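Local atomic coordinates of lamina-associated polypeptide 2 isoforms alpha/zeta (Mus musculus, PDB entry 2V0X), a protein that forms a dimer through its carboxy-terminal domain and, as a component of the nuclear lamina, probably links lamin A with chromatin. Residues E44-Q49 and E176-A181; R60-S65 and A124-F129; A142-S147 and Q153-I158; M189-L194 and G217-G222. The protein carries 2 engineered substitutions. All blocks are in the same frame, centred on the assembly; numbering follows the deposited sequence. Where two conformers were deposited one is given.

Interaction 1: residues E44-Q49 and E176-A181; sequences EEEWQQ and EVRMSA
Glu46 meets Arg178 and Ala181, and Trp47 meets Ala181, where the C-terminal end of helix 35-46 packs on the long helix 152-196 of the coiled-coil dimerization domain. The type I turn from Glu46 to Gln49 carries both contact residues of segment 44-49. Glu46 CB points toward the long helix and rests 4.1 Å from Ala181 CB. The chain of Glu46 then bends about its CB-CG bond (chi2 -60°) and crosses the Arg178 side chain at about a right angle. Its OE2 forms a long salt bridge to Arg178 NE, 3.6 Å away. The carboxylate and guanidinium planes stand 49° apart, so this is no flat two-pronged pair. The other oxygen, OE1, pairs with Arg52, so Glu46 is shared between two arginines. Trp47 reaches the same helix with its indole edge. The ring also meets Phe214 and packs on Tyr114 of the second subunit. The burial of the indole makes its one polar atom dependent on a partner. That partner is a backbone carbonyl whose oxygen lies in the ring plane: Trp47 NE1 donates to Ala181 O at 2.9 Å, with an N-H...O angle of 153°.

Interaction 2: residues R60-S65 and A124-F129; sequences RYPVSS and AAHTAF
His126 projects from helix 100-146 into the loop 60-65, which crosses this helix of the coiled-coil dimerization domain. The tight part is built round the imidazole. Tyr61 CA lies over one face, and CB is 4.2 Å from the centroid of the His126 ring in an off-centre CH-pi contact. The Tyr61 ring turns its edge to the histidine, giving a T-shaped pair with planes 70° apart. Its CD2 touches His126 CB at 4.0 Å. With CG of Tyr61 beside its own backbone N (chi1 -57°), the phenol runs across the helix, toward helix 152-196, where its OH bonds to Asp175. Phe33 of the second subunit stacks on the His126 ring, so the imidazole belongs to the dimer interface too. The loose side lies toward Pro62 and Val63. The Pro62 ring is exposed and brings its CD to 3.9 Å from His126 CE1, while the partly exposed Val63 sends CG2 to 4.0 Å from His126 NE2. An alanine in place of His126 would probably leave the Pro62 carbonyl without this donor and open a gap beside Tyr61. The polar link is short: His126 NE2 donates to Pro62 O at 2.7 Å, with the oxygen in the ring plane and the donor above the carbonyl plane.

Interaction 3: residues A142-S147 and Q153-I158; sequences AQIINS and QQALRI
Ile144 meets Ala155, Gln154 and Ile158 near the turn of a helical hairpin, where helix 100-146 ends and helix 152-196 has just begun. The two short helical segments run antiparallel at 164°, their axes 9.1 Å apart at closest approach. Ile144 has the most surface buried by the contact. Its two branches divide the work. CG2 sits opposite to the backbone N and lies 4.0 Å from Ala155 CB. The other branch runs through CG1, beside the backbone N (chi1 -68°), and carries CD1 out to the facing helix. There Ile144 CD1 approaches Gln154 CG to 3.4 Å, short for two carbons, and Ile158 CG1 to 4.1 Å. The Ile144 and Gln154 side chains cross at about a right angle, and the methyl end of Ile144 meets the CG methylene of the glutamine. Ala155 comes second in buried surface. Its small methyl group lets the helices come near, and the CA atoms of Ile144 and Ala155 are 6.2 Å apart. The same Ala155 CB also receives Ile145 CG2 at 3.6 Å. It is thus touched by a branch methyl from each of two successive isoleucines. Gln154 covers the more open border with its CG methylene. Beyond the hairpin, Ile145 packs on Ile145 of the second subunit, so the same residue serves both the hairpin and the dimer. Carbon meets carbon throughout the contact between these segments. Their pairing here therefore rests on shape and the burial of apolar surface, without charges or polar bonds between the two segments.

Interaction 4: residues M189-L194 and G217-G222; sequences MGRRYL and GTLFGG
Arg192 of helix 152-196 meets Leu219 and Phe220 of the loop 217-222, which folds back on the helix in this helical, dimeric domain. Its CB starts beside the Phe220 ring, 3.7 Å from CE2. Its CG goes closer, 3.4 Å from Phe220 CE2, and also meets Leu219 CG at 4.0 Å. Its CD continues past Phe220 CE2 and CD2. The chain is extended from CG to NE, and the two side chains slide past each other in opposite directions. The guanidinium plane ends up 16° from the ring plane. NE donates to Leu219 O at 2.8 Å, and NH2 of Arg192 reaches the same oxygen at 3.0 Å. Leu219 O lies near the guanidinium plane and is gripped side-on by two nitrogens. NH1 turns to the carbonyls of Thr210 and Ala212. A methionine in place of Arg192 would probably leave the Leu219 carbonyl and those two oxygens without their donors, freeing the loop to shift. Leu219 points its CB toward the helix, and its CD1 lies 3.2 Å from Arg191 NH1. The Arg191 guanidinium is engaged by Asp107 and Pro75 of the second subunit. One arginine thus ties the chain's own loop and its neighbour ties the partner subunit. The charge of Arg192 is probably met largely by backbone carbonyls, whereas Arg191 has a carboxylate of the partner subunit.

In the fold
The four contacts are strung along the long antiparallel hairpin of helices 100-146 and 152-196. Interaction 3 closes it at the turn, about 39 Å from the centre of the chain. Interaction 4 lies near its other end, the centres of interactions 3 and 4 being about 54 Å apart. Between them, interaction 2 brings a loop onto helix 100-146, and interaction 1 brings helix 35-46 onto helix 152-196; their centres are about 21 Å apart. Along the chain, interactions 2 and 3 are nested inside the loop closed by interaction 1, while interaction 4 follows. All four touch the second subunit, consistent with folding and dimerization sharing the same helices.

Interaction 1: residues E44-Q49 and E176-A181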
loop_
_atom_site.group_PDB
_atom_site.type_symbol
_atom_site.label_atom_id
_atom_site.label_comp_id
_atom_site.label_asym_id
_atom_site.label_seq_id
_atom_site.Cartn_x
_atom_site.Cartn_y
_atom_site.Cartn_z
ATOM N N GLU B 44 -8.497 7.700 -9.849
ATOM C CA GLU B 44 -9.631 8.624 -9.883
ATOM C C GLU B 44 -10.986 7.946 -9.640
ATOM O O GLU B 44 -11.874 8.538 -9.013
ATOM C CB GLU B 44 -9.658 9.390 -11.202
ATOM C CG GLU B 44 -10.715 10.486 -11.264
ATOM C CD GLU B 44 -10.848 11.108 -12.642
ATOM O OE1 GLU B 44 -9.932 10.935 -13.480
ATOM O OE2 GLU B 44 -11.879 11.772 -12.889
ATOM N N GLU B 45 -11.147 6.716 -10.125
ATOM C CA GLU B 45 -12.392 5.974 -9.930
ATOM C C GLU B 45 -12.626 5.679 -8.457
ATOM O O GLU B 45 -13.754 5.797 -7.971
ATOM C CB GLU B 45 -12.380 4.651 -10.697
ATOM C CG GLU B 45 -12.473 4.798 -12.206
ATOM C CD GLU B 45 -12.314 3.471 -12.930
ATOM O OE1 GLU B 45 -13.147 2.564 -12.708
ATOM O OE2 GLU B 45 -11.355 3.335 -13.720
ATOM N N GLU B 46 -11.566 5.289 -7.751
ATOM C CA GLU B 46 -11.665 4.980 -6.325
ATOM C C GLU B 46 -11.915 6.229 -5.507
ATOM O O GLU B 46 -12.600 6.189 -4.495
ATOM C CB GLU B 46 -10.379 4.322 -5.808
ATOM C CG GLU B 46 -10.033 3.003 -6.472
ATOM C CD GLU B 46 -11.108 1.949 -6.297
ATOM O OE1 GLU B 46 -11.639 1.802 -5.171
ATOM O OE2 GLU B 46 -11.408 1.261 -7.291
ATOM N N TRP B 47 -11.363 7.345 -5.959
ATOM C CA TRP B 47 -11.496 8.606 -5.244
ATOM C C TRP B 47 -12.843 9.306 -5.387
ATOM O O TRP B 47 -13.088 10.310 -4.721
ATOM C CB TRP B 47 -10.360 9.539 -5.629
ATOM C CG TRP B 47 -9.053 9.122 -5.052
ATOM C CD1 TRP B 47 -8.816 8.038 -4.230
ATOM C CD2 TRP B 47 -7.794 9.786 -5.212
ATOM N NE1 TRP B 47 -7.486 7.998 -3.877
ATOM C CE2 TRP B 47 -6.836 9.055 -4.462
ATOM C CE3 TRP B 47 -7.380 10.934 -5.910
ATOM C CZ2 TRP B 47 -5.488 9.436 -4.397
ATOM C CZ3 TRP B 47 -6.037 11.315 -5.837
ATOM C CH2 TRP B 47 -5.107 10.568 -5.088
ATOM N N GLN B 48 -13.715 8.772 -6.236
ATOM C CA GLN B 48 -15.027 9.371 -6.439
ATOM C C GLN B 48 -15.916 9.110 -5.229
ATOM O O GLN B 48 -16.865 9.844 -4.971
ATOM C CB GLN B 48 -15.689 8.831 -7.714
ATOM C CG GLN B 48 -14.955 9.176 -9.008
ATOM C CD GLN B 48 -14.784 10.673 -9.214
ATOM O OE1 GLN B 48 -15.759 11.422 -9.243
ATOM N NE2 GLN B 48 -13.540 11.114 -9.364
ATOM N N GLN B 49 -15.560 8.094 -4.455
ATOM C CA GLN B 49 -16.317 7.726 -3.265
ATOM C C GLN B 49 -15.269 7.210 -2.274
ATOM O O GLN B 49 -14.988 6.023 -2.249
ATOM C CB GLN B 49 -17.313 6.622 -3.644
ATOM C CG GLN B 49 -18.689 6.731 -3.006
ATOM C CD GLN B 49 -18.719 6.234 -1.582
ATOM O OE1 GLN B 49 -18.980 5.060 -1.331
ATOM N NE2 GLN B 49 -18.464 7.128 -0.636
ATOM N N GLU B 176 -2.428 -3.444 -6.922
ATOM C CA GLU B 176 -1.645 -2.759 -5.882
ATOM C C GLU B 176 -1.960 -1.262 -5.936
ATOM O O GLU B 176 -2.152 -0.611 -4.902
ATOM C CB GLU B 176 -0.137 -2.962 -6.099
ATOM C CG GLU B 176 0.295 -4.412 -6.104
ATOM C CD GLU B 176 1.787 -4.610 -6.333
ATOM O OE1 GLU B 176 2.331 -4.093 -7.333
ATOM O OE2 GLU B 176 2.411 -5.320 -5.523
ATOM N N VAL B 177 -2.046 -0.738 -7.154
ATOM C CA VAL B 177 -2.357 0.678 -7.374
ATOM C C VAL B 177 -3.755 0.968 -6.791
ATOM O O VAL B 177 -3.973 1.982 -6.135
ATOM C CB VAL B 177 -2.333 1.023 -8.909
ATOM C CG1 VAL B 177 -2.973 2.417 -9.182
ATOM C CG2 VAL B 177 -0.889 1.037 -9.431
ATOM N N ARG B 178 -4.692 0.058 -7.035
ATOM C CA ARG B 178 -6.064 0.193 -6.525
ATOM C C ARG B 178 -6.092 0.212 -4.988
ATOM O O ARG B 178 -6.726 1.074 -4.380
ATOM C CB ARG B 178 -6.948 -0.956 -7.055
ATOM C CG ARG B 178 -8.406 -0.855 -6.618
ATOM C CD ARG B 178 -9.323 -1.692 -7.490
ATOM N NE ARG B 178 -9.335 -1.219 -8.872
ATOM C CZ ARG B 178 -9.264 -2.012 -9.937
ATOM N NH1 ARG B 178 -9.173 -3.330 -9.789
ATOM N NH2 ARG B 178 -9.295 -1.484 -11.156
HETATM N N MSE B 179 -5.414 -0.748 -4.366
HETATM C CA MSE B 179 -5.348 -0.811 -2.909
HETATM C C MSE B 179 -4.718 0.453 -2.318
HETATM O O MSE B 179 -5.185 0.963 -1.286
HETATM C CB MSE B 179 -4.593 -2.061 -2.441
HETATM C CG MSE B 179 -5.307 -3.401 -2.726
HETATM SE SE MSE B 179 -7.227 -3.404 -2.269
HETATM C CE MSE B 179 -7.137 -2.644 -0.546
ATOM N N SER B 180 -3.671 0.964 -2.972
ATOM C CA SER B 180 -2.992 2.183 -2.528
ATOM C C SER B 180 -3.927 3.393 -2.621
ATOM O O SER B 180 -3.925 4.248 -1.743
ATOM C CB SER B 180 -1.735 2.453 -3.375
ATOM O OG SER B 180 -0.733 1.472 -3.150
ATOM N N ALA B 181 -4.723 3.448 -3.685
ATOM C CA ALA B 181 -5.656 4.547 -3.889
ATOM C C ALA B 181 -6.717 4.539 -2.792
ATOM O O ALA B 181 -7.071 5.595 -2.270
ATOM C CB ALA B 181 -6.310 4.470 -5.277
#

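Interaction 2: residues R60-S65 and A124-F129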
loop_
_atom_site.group_PDB
_atom_site.type_symbol
_atom_site.label_atom_id
_atom_site.label_comp_id
_atom_site.label_asym_id
_atom_site.label_seq_id
_atom_site.Cartn_x
_atom_site.Cartn_y
_atom_site.Cartn_z
ATOM N N ARG B 60 -8.271 -13.889 -4.965
ATOM C CA ARG B 60 -7.263 -13.670 -5.979
ATOM C C ARG B 60 -5.827 -13.757 -5.475
ATOM O O ARG B 60 -4.938 -14.207 -6.192
ATOM C CB ARG B 60 -7.540 -12.339 -6.692
ATOM C CG ARG B 60 -8.806 -12.394 -7.556
ATOM C CD ARG B 60 -9.344 -11.017 -7.941
ATOM N NE ARG B 60 -10.157 -11.080 -9.162
ATOM C CZ ARG B 60 -11.439 -11.442 -9.220
ATOM N NH1 ARG B 60 -12.100 -11.785 -8.126
ATOM N NH2 ARG B 60 -12.066 -11.469 -10.385
ATOM N N TYR B 61 -5.613 -13.400 -4.217
ATOM C CA TYR B 61 -4.277 -13.432 -3.649
ATOM C C TYR B 61 -4.291 -14.059 -2.268
ATOM O O TYR B 61 -3.882 -13.432 -1.288
ATOM C CB TYR B 61 -3.741 -12.002 -3.582
ATOM C CG TYR B 61 -3.747 -11.338 -4.939
ATOM C CD1 TYR B 61 -4.739 -10.431 -5.288
ATOM C CD2 TYR B 61 -2.743 -11.614 -5.872
ATOM C CE1 TYR B 61 -4.730 -9.798 -6.527
ATOM C CE2 TYR B 61 -2.731 -10.990 -7.113
ATOM C CZ TYR B 61 -3.718 -10.084 -7.430
ATOM O OH TYR B 61 -3.674 -9.442 -8.649
ATOM N N PRO B 62 -4.688 -15.342 -2.191
ATOM C CA PRO B 62 -4.768 -16.093 -0.938
ATOM C C PRO B 62 -3.418 -16.266 -0.228
ATOM O O PRO B 62 -2.382 -16.504 -0.856
ATOM C CB PRO B 62 -5.331 -17.440 -1.396
ATOM C CG PRO B 62 -4.689 -17.604 -2.741
ATOM C CD PRO B 62 -4.884 -16.239 -3.347
ATOM N N VAL B 63 -3.451 -16.171 1.094
ATOM C CA VAL B 63 -2.258 -16.332 1.897
ATOM C C VAL B 63 -2.612 -17.217 3.096
ATOM O O VAL B 63 -3.767 -17.250 3.537
ATOM C CB VAL B 63 -1.695 -14.964 2.344
ATOM C CG1 VAL B 63 -0.588 -15.148 3.377
ATOM C CG2 VAL B 63 -1.127 -14.213 1.129
ATOM N N SER B 64 -1.629 -17.964 3.584
ATOM C CA SER B 64 -1.819 -18.856 4.709
ATOM C C SER B 64 -0.705 -18.715 5.739
ATOM O O SER B 64 0.354 -18.131 5.456
ATOM C CB SER B 64 -1.865 -20.311 4.222
ATOM O OG SER B 64 -2.936 -20.520 3.315
ATOM N N SER B 65 -0.986 -19.270 6.918
ATOM C CA SER B 65 -0.113 -19.338 8.083
ATOM C C SER B 65 -0.645 -18.565 9.284
ATOM O O SER B 65 -1.305 -17.526 9.148
ATOM C CB SER B 65 1.343 -18.941 7.771
ATOM O OG SER B 65 1.557 -17.540 7.835
ATOM N N ALA B 124 1.640 -8.058 -3.001
ATOM C CA ALA B 124 3.101 -7.972 -3.161
ATOM C C ALA B 124 3.772 -9.305 -2.929
ATOM O O ALA B 124 4.724 -9.652 -3.642
ATOM C CB ALA B 124 3.714 -6.905 -2.242
ATOM N N ALA B 125 3.306 -10.026 -1.906
ATOM C CA ALA B 125 3.837 -11.349 -1.575
ATOM C C ALA B 125 3.710 -12.271 -2.786
ATOM O O ALA B 125 4.633 -13.016 -3.113
ATOM C CB ALA B 125 3.082 -11.955 -0.368
ATOM N N HIS B 126 2.555 -12.235 -3.438
ATOM C CA HIS B 126 2.346 -13.067 -4.618
ATOM C C HIS B 126 3.248 -12.596 -5.744
ATOM O O HIS B 126 3.820 -13.404 -6.462
ATOM C CB HIS B 126 0.879 -13.052 -5.051
ATOM C CG HIS B 126 0.031 -13.998 -4.271
ATOM N ND1 HIS B 126 -0.311 -15.251 -4.741
ATOM C CD2 HIS B 126 -0.481 -13.915 -3.020
ATOM C CE1 HIS B 126 -0.989 -15.900 -3.809
ATOM N NE2 HIS B 126 -1.106 -15.111 -2.758
ATOM N N THR B 127 3.412 -11.285 -5.860
ATOM C CA THR B 127 4.266 -10.715 -6.895
ATOM C C THR B 127 5.717 -11.198 -6.730
ATOM O O THR B 127 6.353 -11.544 -7.722
ATOM C CB THR B 127 4.188 -9.168 -6.904
ATOM O OG1 THR B 127 2.850 -8.775 -7.235
ATOM C CG2 THR B 127 5.117 -8.574 -7.958
ATOM N N ALA B 128 6.222 -11.266 -5.493
ATOM C CA ALA B 128 7.588 -11.731 -5.279
ATOM C C ALA B 128 7.703 -13.188 -5.737
ATOM O O ALA B 128 8.612 -13.532 -6.499
ATOM C CB ALA B 128 8.006 -11.581 -3.795
ATOM N N PHE B 129 6.726 -14.011 -5.349
ATOM C CA PHE B 129 6.705 -15.414 -5.735
ATOM C C PHE B 129 6.718 -15.586 -7.259
ATOM O O PHE B 129 7.519 -16.334 -7.793
ATOM C CB PHE B 129 5.478 -16.129 -5.157
ATOM C CG PHE B 129 5.286 -17.517 -5.701
ATOM C CD1 PHE B 129 6.110 -18.552 -5.292
ATOM C CD2 PHE B 129 4.324 -17.768 -6.679
ATOM C CE1 PHE B 129 5.985 -19.825 -5.852
ATOM C CE2 PHE B 129 4.186 -19.031 -7.250
ATOM C CZ PHE B 129 5.016 -20.063 -6.839
#

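Interaction 3: residues A142-S147 and Q153-I158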
loop_
_atom_site.group_PDB
_atom_site.type_symbol
_atom_site.label_atom_id
_atom_site.label_comp_id
_atom_site.label_asym_id
_atom_site.label_seq_id
_atom_site.Cartn_x
_atom_site.Cartn_y
_atom_site.Cartn_z
ATOM N N ALA B 142 16.701 -20.304 -21.419
ATOM C CA ALA B 142 18.022 -19.891 -21.876
ATOM C C ALA B 142 18.902 -21.116 -22.095
ATOM O O ALA B 142 19.502 -21.268 -23.157
ATOM C CB ALA B 142 18.674 -18.954 -20.856
ATOM N N GLN B 143 18.943 -22.002 -21.102
ATOM C CA GLN B 143 19.749 -23.218 -21.180
ATOM C C GLN B 143 19.340 -24.130 -22.337
ATOM O O GLN B 143 20.199 -24.726 -22.997
ATOM C CB GLN B 143 19.691 -23.988 -19.862
ATOM C CG GLN B 143 20.182 -23.186 -18.670
ATOM C CD GLN B 143 20.244 -23.999 -17.393
ATOM O OE1 GLN B 143 20.459 -25.212 -17.425
ATOM N NE2 GLN B 143 20.073 -23.332 -16.258
ATOM N N ILE B 144 18.037 -24.216 -22.596
ATOM C CA ILE B 144 17.515 -25.046 -23.675
ATOM C C ILE B 144 18.033 -24.571 -25.029
ATOM O O ILE B 144 18.648 -25.344 -25.766
ATOM C CB ILE B 144 15.962 -25.068 -23.661
ATOM C CG1 ILE B 144 15.475 -25.804 -22.416
ATOM C CG2 ILE B 144 15.408 -25.742 -24.916
ATOM C CD1 ILE B 144 14.003 -25.598 -22.113
ATOM N N ILE B 145 17.834 -23.290 -25.328
ATOM C CA ILE B 145 18.282 -22.719 -26.600
ATOM C C ILE B 145 19.799 -22.536 -26.667
ATOM O O ILE B 145 20.360 -22.279 -27.733
ATOM C CB ILE B 145 17.571 -21.384 -26.904
ATOM C CG1 ILE B 145 17.799 -20.381 -25.774
ATOM C CG2 ILE B 145 16.089 -21.628 -27.089
ATOM C CD1 ILE B 145 17.125 -19.040 -25.994
ATOM N N ASN B 146 20.444 -22.667 -25.513
ATOM C CA ASN B 146 21.892 -22.550 -25.384
ATOM C C ASN B 146 22.547 -23.899 -25.699
ATOM O O ASN B 146 23.641 -23.947 -26.259
ATOM C CB ASN B 146 22.229 -22.084 -23.962
ATOM C CG ASN B 146 23.675 -22.303 -23.586
ATOM O OD1 ASN B 146 24.486 -21.381 -23.635
ATOM N ND2 ASN B 146 23.988 -23.507 -23.127
ATOM N N SER B 147 21.885 -24.990 -25.317
ATOM C CA SER B 147 22.399 -26.334 -25.575
ATOM C C SER B 147 22.057 -26.752 -27.008
ATOM O O SER B 147 22.735 -26.345 -27.953
ATOM C CB SER B 147 21.836 -27.339 -24.564
ATOM O OG SER B 147 22.193 -26.983 -23.239
ATOM N N GLN B 153 10.360 -25.981 -29.595
ATOM C CA GLN B 153 9.041 -26.095 -28.973
ATOM C C GLN B 153 9.126 -26.211 -27.448
ATOM O O GLN B 153 8.214 -25.794 -26.736
ATOM C CB GLN B 153 8.249 -27.271 -29.560
ATOM C CG GLN B 153 6.790 -27.311 -29.101
ATOM C CD GLN B 153 5.999 -28.453 -29.712
ATOM O OE1 GLN B 153 5.648 -29.417 -29.032
ATOM N NE2 GLN B 153 5.705 -28.344 -31.002
ATOM N N GLN B 154 10.224 -26.773 -26.949
ATOM C CA GLN B 154 10.415 -26.915 -25.510
ATOM C C GLN B 154 10.610 -25.518 -24.909
ATOM O O GLN B 154 9.957 -25.157 -23.924
ATOM C CB GLN B 154 11.623 -27.813 -25.226
ATOM C CG GLN B 154 12.074 -27.866 -23.770
ATOM C CD GLN B 154 11.092 -28.567 -22.848
ATOM O OE1 GLN B 154 11.315 -29.706 -22.440
ATOM N NE2 GLN B 154 10.019 -27.876 -22.483
ATOM N N ALA B 155 11.484 -24.727 -25.525
ATOM C CA ALA B 155 11.749 -23.370 -25.064
ATOM C C ALA B 155 10.494 -22.501 -25.218
ATOM O O ALA B 155 10.178 -21.704 -24.336
ATOM C CB ALA B 155 12.916 -22.769 -25.831
ATOM N N LEU B 156 9.775 -22.669 -26.325
ATOM C CA LEU B 156 8.548 -21.918 -26.568
ATOM C C LEU B 156 7.480 -22.150 -25.492
ATOM O O LEU B 156 6.725 -21.232 -25.158
ATOM C CB LEU B 156 7.974 -22.256 -27.943
ATOM C CG LEU B 156 8.605 -21.507 -29.115
ATOM C CD1 LEU B 156 8.398 -22.295 -30.403
ATOM C CD2 LEU B 156 8.000 -20.108 -29.217
ATOM N N ARG B 157 7.386 -23.377 -24.989
ATOM C CA ARG B 157 6.422 -23.688 -23.938
ATOM C C ARG B 157 6.864 -23.053 -22.624
ATOM O O ARG B 157 6.038 -22.615 -21.832
ATOM C CB ARG B 157 6.235 -25.201 -23.776
ATOM C CG ARG B 157 5.144 -25.773 -24.693
ATOM C CD ARG B 157 4.914 -27.275 -24.477
ATOM N NE ARG B 157 6.087 -28.068 -24.840
ATOM C CZ ARG B 157 6.985 -28.528 -23.972
ATOM N NH1 ARG B 157 6.852 -28.282 -22.673
ATOM N NH2 ARG B 157 8.032 -29.215 -24.404
ATOM N N ILE B 158 8.170 -22.981 -22.407
ATOM C CA ILE B 158 8.693 -22.367 -21.197
ATOM C C ILE B 158 8.414 -20.871 -21.279
ATOM O O ILE B 158 7.884 -20.284 -20.344
ATOM C CB ILE B 158 10.205 -22.631 -21.025
ATOM C CG1 ILE B 158 10.436 -24.114 -20.724
ATOM C CG2 ILE B 158 10.772 -21.829 -19.871
ATOM C CD1 ILE B 158 9.691 -24.589 -19.491
#

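Interaction 4: residues M189-L194 and G217-G222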
loop_
_atom_site.group_PDB
_atom_site.type_symbol
_atom_site.label_atom_id
_atom_site.label_comp_id
_atom_site.label_asym_id
_atom_site.label_seq_id
_atom_site.Cartn_x
_atom_site.Cartn_y
_atom_site.Cartn_z
HETATM N N MSE B 189 -10.172 10.806 4.080
HETATM C CA MSE B 189 -11.457 10.854 4.773
HETATM C C MSE B 189 -11.215 11.151 6.273
HETATM O O MSE B 189 -11.825 12.050 6.860
HETATM C CB MSE B 189 -12.201 9.527 4.615
HETATM C CG MSE B 189 -13.578 9.519 5.290
HETATM SE SE MSE B 189 -14.346 7.743 5.537
HETATM C CE MSE B 189 -13.625 7.365 7.288
ATOM N N GLY B 190 -10.294 10.412 6.874
ATOM C CA GLY B 190 -9.985 10.624 8.269
ATOM C C GLY B 190 -9.593 12.068 8.539
ATOM O O GLY B 190 -10.095 12.685 9.486
ATOM N N ARG B 191 -8.737 12.623 7.683
ATOM C CA ARG B 191 -8.272 13.998 7.851
ATOM C C ARG B 191 -9.345 15.047 7.596
ATOM O O ARG B 191 -9.287 16.129 8.179
ATOM C CB ARG B 191 -7.005 14.272 7.013
ATOM C CG ARG B 191 -5.784 13.459 7.477
ATOM C CD ARG B 191 -4.569 13.665 6.570
ATOM N NE ARG B 191 -4.034 15.022 6.639
ATOM C CZ ARG B 191 -3.780 15.787 5.581
ATOM N NH1 ARG B 191 -4.019 15.336 4.359
ATOM N NH2 ARG B 191 -3.241 16.991 5.743
ATOM N N ARG B 192 -10.296 14.760 6.714
ATOM C CA ARG B 192 -11.387 15.709 6.485
ATOM C C ARG B 192 -12.174 15.868 7.803
ATOM O O ARG B 192 -12.413 16.986 8.257
ATOM C CB ARG B 192 -12.304 15.232 5.367
ATOM C CG ARG B 192 -11.742 15.483 3.983
ATOM C CD ARG B 192 -12.714 14.998 2.951
ATOM N NE ARG B 192 -12.272 15.357 1.609
ATOM C CZ ARG B 192 -12.963 15.084 0.510
ATOM N NH1 ARG B 192 -14.119 14.458 0.613
ATOM N NH2 ARG B 192 -12.490 15.412 -0.685
ATOM N N TYR B 193 -12.495 14.753 8.458
ATOM C CA TYR B 193 -13.219 14.803 9.735
ATOM C C TYR B 193 -12.385 15.509 10.789
ATOM O O TYR B 193 -12.888 16.328 11.561
ATOM C CB TYR B 193 -13.564 13.396 10.229
ATOM C CG TYR B 193 -14.766 12.795 9.541
ATOM C CD1 TYR B 193 -14.618 11.865 8.512
ATOM C CD2 TYR B 193 -16.059 13.141 9.939
ATOM C CE1 TYR B 193 -15.733 11.289 7.894
ATOM C CE2 TYR B 193 -17.176 12.577 9.333
ATOM C CZ TYR B 193 -17.006 11.650 8.312
ATOM O OH TYR B 193 -18.112 11.084 7.717
ATOM N N LEU B 194 -11.092 15.221 10.794
ATOM C CA LEU B 194 -10.204 15.828 11.761
ATOM C C LEU B 194 -10.081 17.340 11.641
ATOM O O LEU B 194 -10.085 18.035 12.653
ATOM C CB LEU B 194 -8.825 15.201 11.686
ATOM C CG LEU B 194 -7.820 15.734 12.703
ATOM C CD1 LEU B 194 -8.247 15.334 14.138
ATOM C CD2 LEU B 194 -6.449 15.163 12.371
ATOM N N GLY B 217 -4.093 16.881 -4.338
ATOM C CA GLY B 217 -3.693 18.275 -4.208
ATOM C C GLY B 217 -4.060 18.830 -2.845
ATOM O O GLY B 217 -3.180 19.140 -2.030
ATOM N N THR B 218 -5.356 19.011 -2.613
ATOM C CA THR B 218 -5.827 19.497 -1.321
ATOM C C THR B 218 -6.949 18.591 -0.782
ATOM O O THR B 218 -7.662 17.934 -1.541
ATOM C CB THR B 218 -6.323 20.968 -1.372
ATOM O OG1 THR B 218 -7.476 21.061 -2.208
ATOM C CG2 THR B 218 -5.231 21.897 -1.884
ATOM N N LEU B 219 -7.120 18.606 0.532
ATOM C CA LEU B 219 -8.124 17.785 1.210
ATOM C C LEU B 219 -9.537 18.010 0.660
ATOM O O LEU B 219 -10.298 17.062 0.466
ATOM C CB LEU B 219 -8.075 18.111 2.703
ATOM C CG LEU B 219 -8.057 17.043 3.795
ATOM C CD1 LEU B 219 -7.065 15.937 3.477
ATOM C CD2 LEU B 219 -7.721 17.736 5.116
ATOM N N PHE B 220 -9.867 19.257 0.345
ATOM C CA PHE B 220 -11.205 19.559 -0.145
ATOM C C PHE B 220 -11.288 20.138 -1.561
ATOM O O PHE B 220 -12.389 20.466 -2.036
ATOM C CB PHE B 220 -11.908 20.502 0.837
ATOM C CG PHE B 220 -11.998 19.968 2.243
ATOM C CD1 PHE B 220 -11.186 20.486 3.247
ATOM C CD2 PHE B 220 -12.940 19.004 2.573
ATOM C CE1 PHE B 220 -11.315 20.054 4.572
ATOM C CE2 PHE B 220 -13.086 18.559 3.889
ATOM C CZ PHE B 220 -12.275 19.084 4.890
ATOM N N GLY B 221 -10.135 20.279 -2.220
ATOM C CA GLY B 221 -10.079 20.829 -3.570
ATOM C C GLY B 221 -11.128 20.292 -4.531
ATOM O O GLY B 221 -11.458 19.104 -4.516
ATOM N N GLY B 222 -11.663 21.180 -5.362
ATOM C CA GLY B 222 -12.684 20.777 -6.314
ATOM C C GLY B 222 -14.086 21.028 -5.785
ATOM O O GLY B 222 -15.025 21.229 -6.559
#